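Local coordinates for soluble secreted antigen MPT53 (Mycobacterium tuberculosis, PDB 1LU4), which probably catalyses the oxidation of reduced, unfolded secreted proteins to form disulfide bonds, as a member of the thioredoxin family, at residues Pro101-Tyr106 with Asp125-Arg130; Ala20-Lys25 with Ala55-Gly60. All coordinates share one frame; numbering follows the deposited sequence.

Contact 1 of 2, residues Pro101-Tyr106 with Asp125-Arg130; sequences PAFVFY and DELSGR
Leu127 of the C-terminal helix sets one methyl, CD1, in the corner formed by two phenylalanines of strand 102-106. Leu127 CD1 lies 3.7 Å from Phe103 CE2, and 3.8 Å from Phe105 CE1. It meets the Phe105 ring at the edge, in the ring plane, but approaches the Phe103 ring obliquely. With chi1 at 179° the leucine branch swings away from its backbone N and toward the strand, although the CB bond does not point there. This is the buried side of the contact, and here Leu127 meets the strand through apolar contacts alone.

Arg130 forms the solvent side, which is partly exposed. Its CB lies over one face of the Phe105 ring, and its CD stands above the ring plane just outside the rim. Arg130 CB makes a CH-pi contact, 4.0 Å from the Phe105 ring centroid and 18° off the normal. Arg130 CD reaches 3.7 Å from Phe105 CE2. The guanidinium is tilted 21° from the ring plane. This end of the arginine turns to Glu126, one helical turn back, and grips a single oxygen side-on with two nitrogens. Arg130 NE donates to the anti lone pair of Glu126 OE2 at 2.8 Å, while NH2 reaches the same OE2 from above the carboxylate plane. Both bonds lie in the guanidinium plane, and together they limit its rotation.

No hydrogen bond joins strand and helix; the axes of 102-106 and 125-130 come within 11.0 Å. The strand runs between strands 27-32 and 112-115 of the thioredoxin-like sheet. Helix 124-133 packs against the sheet here, with Arg130 also touching Val115. Phe103 meets Trp30 and Glu42, the latter on helix 37-52.

Contact 2 of 2, residues Ala20-Lys25 with Ala55-Gly60; sequences ASLQGK and AVTFVG
Lys25 NZ donates to a water at 2.8 Å and weakly to Ser21 O at 3.1 Å. Around it, the end of a 3-10 segment, 20-22, runs into a type II beta turn from Leu22 to Lys25. This turn leads into strand 27-32 of the thioredoxin-like sheet, and Thr57 opens the neighbouring parallel strand 57-62. The same water donates to Thr57 OG1, so it bridges the two segments. No direct hydrogen bond crosses between them.

The lysine folds back over its own turn. Its chain bends at CG-CD (chi3 97°), which brings NZ back toward Ser21 O. On the way Lys25 CD passes 3.6 Å from Thr57 OG1. This polar side is partly exposed.

Deeper in, the contact is apolar and more buried. Leu22 points its isobutyl group at the strand, where Thr57 and Val59 both face the turn. Leu29 of strand 27-32 touches both Leu22 and Val59, and Leu5 adds to the packing at Leu22. Leu22 CD2 rests against two methyls of the strand, 3.7 Å from Thr57 CG2 and 3.9 Å from Val59 CG2.

Overall arrangement
Contact 2 comes first along the chain and closes before contact 1 opens. Their centres lie 14 Å apart, and their nearest atoms come within about 4 Å without touching. Both reach the same five-stranded mixed sheet. Strand 57-62 of contact 2 and strand 102-106 of contact 1 flank strand 27-32, the former parallel to it and the latter antiparallel. Segment 20-25 and helix 124-133 pack on opposite faces of this sheet. Thr57 and Val59 face the turn, while Val56 and Phe58 point away from it and touch Val131 of helix 124-133. Phe58 also touches helix 37-52. The two contacts thus cover both sides of the thioredoxin-like sheet of this oxidoreductase.

Contact 1 of 2, residues Pro101-Tyr106 with Asp125-Arg130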
ATOM      1  N   PRO A 101       4.839   5.476  -7.014  1.00 16.69           N
ATOM      2  CA  PRO A 101       4.035   5.026  -5.870  1.00 15.49           C
ATOM      3  C   PRO A 101       2.759   5.851  -5.735  1.00 18.04           C
ATOM      4  O   PRO A 101       2.640   7.011  -6.118  1.00 26.33           O
ATOM      5  CB  PRO A 101       4.973   5.339  -4.703  1.00 17.65           C
ATOM      6  CG  PRO A 101       5.902   6.445  -5.134  1.00 23.15           C
ATOM      7  CD  PRO A 101       5.937   6.419  -6.631  1.00 23.03           C
ATOM      8  N   ALA A 102       1.744   5.212  -5.130  1.00 14.03           N
ATOM      9  CA  ALA A 102       0.495   5.924  -4.857  1.00 13.52           C
ATOM     10  C   ALA A 102       0.000   5.465  -3.499  1.00 10.19           C
ATOM     11  O   ALA A 102       0.163   4.314  -3.148  1.00  9.17           O
ATOM     12  CB  ALA A 102      -0.588   5.658  -5.884  1.00 19.24           C
ATOM     13  N   PHE A 103      -0.610   6.380  -2.756  1.00 10.81           N
ATOM     14  CA  PHE A 103      -1.218   6.114  -1.465  1.00  9.48           C
ATOM     15  C   PHE A 103      -2.716   6.395  -1.497  1.00  9.85           C
ATOM     16  O   PHE A 103      -3.109   7.415  -2.074  1.00 11.16           O
ATOM     17  CB  PHE A 103      -0.621   7.009  -0.399  1.00 10.28           C
ATOM     18  CG  PHE A 103       0.836   6.834  -0.069  1.00 12.10           C
ATOM     19  CD1 PHE A 103       1.795   7.462  -0.879  1.00 17.11           C
ATOM     20  CD2 PHE A 103       1.210   6.098   1.020  1.00 12.82           C
ATOM     21  CE1 PHE A 103       3.126   7.338  -0.551  1.00 20.14           C
ATOM     22  CE2 PHE A 103       2.558   5.967   1.355  1.00 15.23           C
ATOM     23  CZ  PHE A 103       3.473   6.595   0.556  1.00 17.88           C
ATOM     24  N   VAL A 104      -3.472   5.554  -0.813  1.00  9.38           N
ATOM     25  CA  VAL A 104      -4.850   5.853  -0.467  1.00 10.45           C
ATOM     26  C   VAL A 104      -4.945   5.783   1.034  1.00  9.30           C
ATOM     27  O   VAL A 104      -4.717   4.749   1.625  1.00 10.10           O
ATOM     28  CB  VAL A 104      -5.856   4.932  -1.150  1.00 11.26           C
ATOM     29  CG1 VAL A 104      -7.270   5.354  -0.814  1.00 14.23           C
ATOM     30  CG2 VAL A 104      -5.689   4.861  -2.706  1.00 13.30           C
ATOM     31  N   PHE A 105      -5.364   6.914   1.645  1.00 10.18           N
ATOM     32  CA  PHE A 105      -5.470   7.046   3.092  1.00 10.74           C
ATOM     33  C   PHE A 105      -6.938   6.956   3.468  1.00 10.41           C
ATOM     34  O   PHE A 105      -7.705   7.907   3.155  1.00 12.45           O
ATOM     35  CB  PHE A 105      -4.877   8.393   3.498  1.00 11.31           C
ATOM     36  CG  PHE A 105      -3.387   8.482   3.323  1.00 11.08           C
ATOM     37  CD1 PHE A 105      -2.518   7.946   4.248  1.00 11.86           C
ATOM     38  CD2 PHE A 105      -2.880   9.101   2.171  1.00 11.36           C
ATOM     39  CE1 PHE A 105      -1.172   8.002   4.071  1.00 12.46           C
ATOM     40  CE2 PHE A 105      -1.508   9.180   1.975  1.00 12.83           C
ATOM     41  CZ  PHE A 105      -0.670   8.626   2.930  1.00 12.53           C
ATOM     42  N   TYR A 106      -7.372   5.874   4.096  1.00 11.14           N
ATOM     43  CA  TYR A 106      -8.777   5.669   4.459  1.00 11.30           C
ATOM     44  C   TYR A 106      -9.017   5.920   5.935  1.00 11.12           C
ATOM     45  O   TYR A 106      -8.314   5.433   6.812  1.00 10.48           O
ATOM     46  CB  TYR A 106      -9.120   4.226   4.278  1.00 11.67           C
ATOM     47  CG  TYR A 106      -9.521   3.779   2.871  1.00 13.14           C
ATOM     48  CD1 TYR A 106     -10.763   4.119   2.389  1.00 15.87           C
ATOM     49  CD2 TYR A 106      -8.663   3.068   2.087  1.00 15.52           C
ATOM     50  CE1 TYR A 106     -11.138   3.729   1.137  1.00 19.03           C
ATOM     51  CE2 TYR A 106      -9.051   2.646   0.806  1.00 16.64           C
ATOM     52  CZ  TYR A 106     -10.285   2.991   0.345  1.00 19.31           C
ATOM     53  OH  TYR A 106     -10.663   2.583  -0.917  1.00 26.37           O
ATOM     54  N   ASP A 125       8.078  12.319   7.596  1.00 15.39           N
ATOM     55  CA  ASP A 125       7.305  13.278   8.370  1.00 17.00           C
ATOM     56  C   ASP A 125       5.939  13.501   7.737  1.00 15.06           C
ATOM     57  O   ASP A 125       4.927  13.571   8.424  1.00 16.72           O
ATOM     58  CB  ASP A 125       8.056  14.609   8.471  1.00 23.75           C
ATOM     59  CG  ASP A 125       9.093  14.622   9.575  1.00 32.10           C
ATOM     60  OD1 ASP A 125       9.467  13.599  10.181  1.00 31.29           O
ATOM     61  OD2 ASP A 125       9.585  15.744   9.861  1.00 43.51           O
ATOM     62  N   GLU A 126       5.944  13.614   6.384  1.00 15.42           N
ATOM     63  CA  GLU A 126       4.640  13.831   5.771  1.00 15.08           C
ATOM     64  C   GLU A 126       3.719  12.621   5.953  1.00 13.34           C
ATOM     65  O   GLU A 126       2.558  12.735   6.266  1.00 15.61           O
ATOM     66  CB  GLU A 126       4.745  14.183   4.287  1.00 16.19           C
ATOM     67  CG  GLU A 126       3.381  14.340   3.624  1.00 16.75           C
ATOM     68  CD  GLU A 126       3.457  14.763   2.154  1.00 20.12           C
ATOM     69  OE1 GLU A 126       4.412  15.449   1.733  1.00 21.56           O
ATOM     70  OE2 GLU A 126       2.525  14.344   1.422  1.00 19.31           O
ATOM     71  N   LEU A 127       4.277  11.419   5.726  1.00 12.72           N
ATOM     72  CA  LEU A 127       3.500  10.184   5.877  1.00 12.46           C
ATOM     73  C   LEU A 127       2.980  10.007   7.300  1.00 11.80           C
ATOM     74  O   LEU A 127       1.798   9.675   7.472  1.00 12.72           O
ATOM     75  CB  LEU A 127       4.393   9.000   5.472  1.00 11.62           C
ATOM     76  CG  LEU A 127       3.724   7.621   5.609  1.00 10.42           C
ATOM     77  CD1 LEU A 127       2.483   7.495   4.764  1.00 11.61           C
ATOM     78  CD2 LEU A 127       4.733   6.522   5.265  1.00 13.25           C
ATOM     79  N   SER A 128       3.824  10.254   8.278  1.00 13.18           N
ATOM     80  CA  SER A 128       3.400  10.142   9.673  1.00 14.25           C
ATOM     81  C   SER A 128       2.218  11.061   9.953  1.00 16.60           C
ATOM     82  O   SER A 128       1.248  10.675  10.619  1.00 17.02           O
ATOM     83  CB  SER A 128       4.639  10.441  10.545  1.00 18.36           C
ATOM     84  OG  SER A 128       4.254  10.422  11.875  1.00 25.48           O
ATOM     85  N   GLY A 129       2.273  12.319   9.446  1.00 16.61           N
ATOM     86  CA  GLY A 129       1.168  13.232   9.696  1.00 18.26           C
ATOM     87  C   GLY A 129      -0.105  12.780   8.965  1.00 18.40           C
ATOM     88  O   GLY A 129      -1.176  12.888   9.570  1.00 18.27           O
ATOM     89  N   ARG A 130       0.017  12.286   7.741  1.00 15.36           N
ATOM     90  CA  ARG A 130      -1.231  11.829   7.063  1.00 15.31           C
ATOM     91  C   ARG A 130      -1.850  10.648   7.809  1.00 14.64           C
ATOM     92  O   ARG A 130      -3.075  10.515   7.943  1.00 18.09           O
ATOM     93  CB  ARG A 130      -0.946  11.488   5.600  1.00 15.24           C
ATOM     94  CG  ARG A 130      -0.520  12.739   4.782  1.00 16.56           C
ATOM     95  CD  ARG A 130      -0.172  12.288   3.373  1.00 16.24           C
ATOM     96  NE  ARG A 130       0.122  13.365   2.464  1.00 17.07           N
ATOM     97  CZ  ARG A 130      -0.766  14.154   1.851  1.00 19.18           C
ATOM     98  NH1 ARG A 130      -2.071  14.048   1.989  1.00 23.65           N
ATOM     99  NH2 ARG A 130      -0.269  15.095   1.035  1.00 25.71           N
TER

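Contact 2 of 2, residues Ala20-Lys25 with Ala55-Gly60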
ATOM      1  N   ALA A  20     -12.382  -6.601   1.812  1.00 16.65           N
ATOM      2  CA  ALA A  20     -13.552  -6.156   2.567  1.00 17.99           C
ATOM      3  C   ALA A  20     -13.171  -6.079   4.047  1.00 16.94           C
ATOM      4  O   ALA A  20     -13.844  -5.346   4.772  1.00 17.69           O
ATOM      5  CB  ALA A  20     -14.711  -7.102   2.328  1.00 26.32           C
ATOM      6  N   SER A  21     -12.144  -6.824   4.460  1.00 16.09           N
ATOM      7  CA  SER A  21     -11.727  -6.749   5.873  1.00 16.25           C
ATOM      8  C   SER A  21     -11.227  -5.375   6.256  1.00 15.13           C
ATOM      9  O   SER A  21     -11.149  -5.128   7.452  1.00 16.02           O
ATOM     10  CB  SER A  21     -10.640  -7.812   6.138  1.00 17.52           C
ATOM     11  OG  SER A  21      -9.414  -7.478   5.499  1.00 15.37           O
ATOM     12  N   LEU A  22     -10.927  -4.509   5.280  1.00 14.09           N
ATOM     13  CA  LEU A  22     -10.436  -3.186   5.569  1.00 14.27           C
ATOM     14  C   LEU A  22     -11.574  -2.242   5.846  1.00 13.79           C
ATOM     15  O   LEU A  22     -11.356  -1.128   6.354  1.00 14.73           O
ATOM     16  CB  LEU A  22      -9.597  -2.664   4.383  1.00 14.36           C
ATOM     17  CG  LEU A  22      -8.299  -3.475   4.144  1.00 12.64           C
ATOM     18  CD1 LEU A  22      -7.693  -3.030   2.833  1.00 14.96           C
ATOM     19  CD2 LEU A  22      -7.319  -3.337   5.294  1.00 12.63           C
ATOM     20  N   GLN A  23     -12.798  -2.615   5.478  1.00 14.55           N
ATOM     21  CA  GLN A  23     -13.894  -1.653   5.690  1.00 18.88           C
ATOM     22  C   GLN A  23     -14.084  -1.363   7.170  1.00 16.74           C
ATOM     23  O   GLN A  23     -14.029  -2.219   8.091  1.00 20.50           O
ATOM     24  CB  GLN A  23     -15.145  -2.218   4.991  1.00 19.52           C
ATOM     25  CG  GLN A  23     -14.976  -2.265   3.483  1.00 23.46           C
ATOM     26  CD  GLN A  23     -16.139  -2.865   2.726  1.00 34.61           C
ATOM     27  OE1 GLN A  23     -16.480  -2.403   1.617  1.00 39.66           O
ATOM     28  NE2 GLN A  23     -16.765  -3.894   3.304  1.00 35.90           N
ATOM     29  N   GLY A  24     -14.315  -0.082   7.493  1.00 15.93           N
ATOM     30  CA  GLY A  24     -14.678   0.391   8.809  1.00 17.39           C
ATOM     31  C   GLY A  24     -13.498   0.577   9.738  1.00 16.53           C
ATOM     32  O   GLY A  24     -13.736   0.702  10.945  1.00 19.20           O
ATOM     33  N   LYS A  25     -12.282   0.595   9.189  1.00 15.30           N
ATOM     34  CA  LYS A  25     -11.151   0.883  10.081  1.00 14.72           C
ATOM     35  C   LYS A  25     -10.181   1.761   9.282  1.00 13.31           C
ATOM     36  O   LYS A  25     -10.187   1.862   8.047  1.00 14.53           O
ATOM     37  CB  LYS A  25     -10.578  -0.413  10.640  1.00 22.31           C
ATOM     38  CG  LYS A  25     -10.069  -1.289   9.544  1.00 30.13           C
ATOM     39  CD  LYS A  25      -9.255  -2.482  10.002  1.00 30.01           C
ATOM     40  CE  LYS A  25     -10.049  -3.757  10.098  1.00 29.75           C
ATOM     41  NZ  LYS A  25      -9.163  -4.924   9.866  1.00 26.82           N
ATOM     42  N   ALA A  55      -2.666   0.462  14.981  1.00 17.34           N
ATOM     43  CA  ALA A  55      -4.115   0.409  14.818  1.00 17.11           C
ATOM     44  C   ALA A  55      -4.542   0.903  13.430  1.00 15.89           C
ATOM     45  O   ALA A  55      -5.771   0.902  13.169  1.00 18.61           O
ATOM     46  CB  ALA A  55      -4.720   1.160  15.969  1.00 22.00           C
ATOM     47  N   VAL A  56      -3.639   1.340  12.564  1.00 13.06           N
ATOM     48  CA  VAL A  56      -3.913   1.641  11.148  1.00 11.10           C
ATOM     49  C   VAL A  56      -3.409   0.417  10.374  1.00  9.70           C
ATOM     50  O   VAL A  56      -2.293  -0.089  10.603  1.00 11.52           O
ATOM     51  CB  VAL A  56      -3.170   2.904  10.701  1.00 11.83           C
ATOM     52  CG1 VAL A  56      -3.345   3.209   9.234  1.00 11.85           C
ATOM     53  CG2 VAL A  56      -3.680   4.105  11.534  1.00 14.90           C
ATOM     54  N   THR A  57      -4.249  -0.103   9.477  1.00  8.98           N
ATOM     55  CA  THR A  57      -3.881  -1.298   8.730  1.00  9.82           C
ATOM     56  C   THR A  57      -3.301  -0.916   7.353  1.00  8.51           C
ATOM     57  O   THR A  57      -3.963  -0.259   6.575  1.00  9.75           O
ATOM     58  CB  THR A  57      -5.121  -2.183   8.540  1.00 10.54           C
ATOM     59  OG1 THR A  57      -5.657  -2.478   9.858  1.00 11.86           O
ATOM     60  CG2 THR A  57      -4.755  -3.503   7.890  1.00 11.58           C
ATOM     61  N   PHE A  58      -2.060  -1.285   7.161  1.00  8.49           N
ATOM     62  CA  PHE A  58      -1.354  -0.959   5.920  1.00  8.72           C
ATOM     63  C   PHE A  58      -1.394  -2.171   5.002  1.00  8.66           C
ATOM     64  O   PHE A  58      -1.134  -3.299   5.423  1.00  9.54           O
ATOM     65  CB  PHE A  58       0.136  -0.637   6.206  1.00  9.07           C
ATOM     66  CG  PHE A  58       0.343   0.729   6.841  1.00  9.84           C
ATOM     67  CD1 PHE A  58      -0.060   0.953   8.163  1.00 10.91           C
ATOM     68  CD2 PHE A  58       0.933   1.752   6.116  1.00 12.20           C
ATOM     69  CE1 PHE A  58       0.140   2.208   8.736  1.00 11.93           C
ATOM     70  CE2 PHE A  58       1.153   3.012   6.680  1.00 15.54           C
ATOM     71  CZ  PHE A  58       0.745   3.189   7.982  1.00 13.65           C
ATOM     72  N   VAL A  59      -1.673  -1.914   3.711  1.00  8.62           N
ATOM     73  CA  VAL A  59      -1.643  -2.948   2.697  1.00  8.17           C
ATOM     74  C   VAL A  59      -0.900  -2.395   1.516  1.00  7.46           C
ATOM     75  O   VAL A  59      -1.295  -1.421   0.897  1.00  8.85           O
ATOM     76  CB  VAL A  59      -3.052  -3.384   2.298  1.00  8.80           C
ATOM     77  CG1 VAL A  59      -3.016  -4.478   1.227  1.00 10.24           C
ATOM     78  CG2 VAL A  59      -3.830  -3.849   3.532  1.00 10.77           C
ATOM     79  N   GLY A  60       0.205  -3.084   1.195  1.00  7.86           N
ATOM     80  CA  GLY A  60       0.938  -2.766  -0.046  1.00  7.96           C
ATOM     81  C   GLY A  60       0.345  -3.577  -1.193  1.00  7.81           C
ATOM     82  O   GLY A  60      -0.103  -4.711  -0.993  1.00  8.57           O
TER
HETATM   83  O   HOH W   1      -6.709  -4.676  11.148  1.00 17.93           O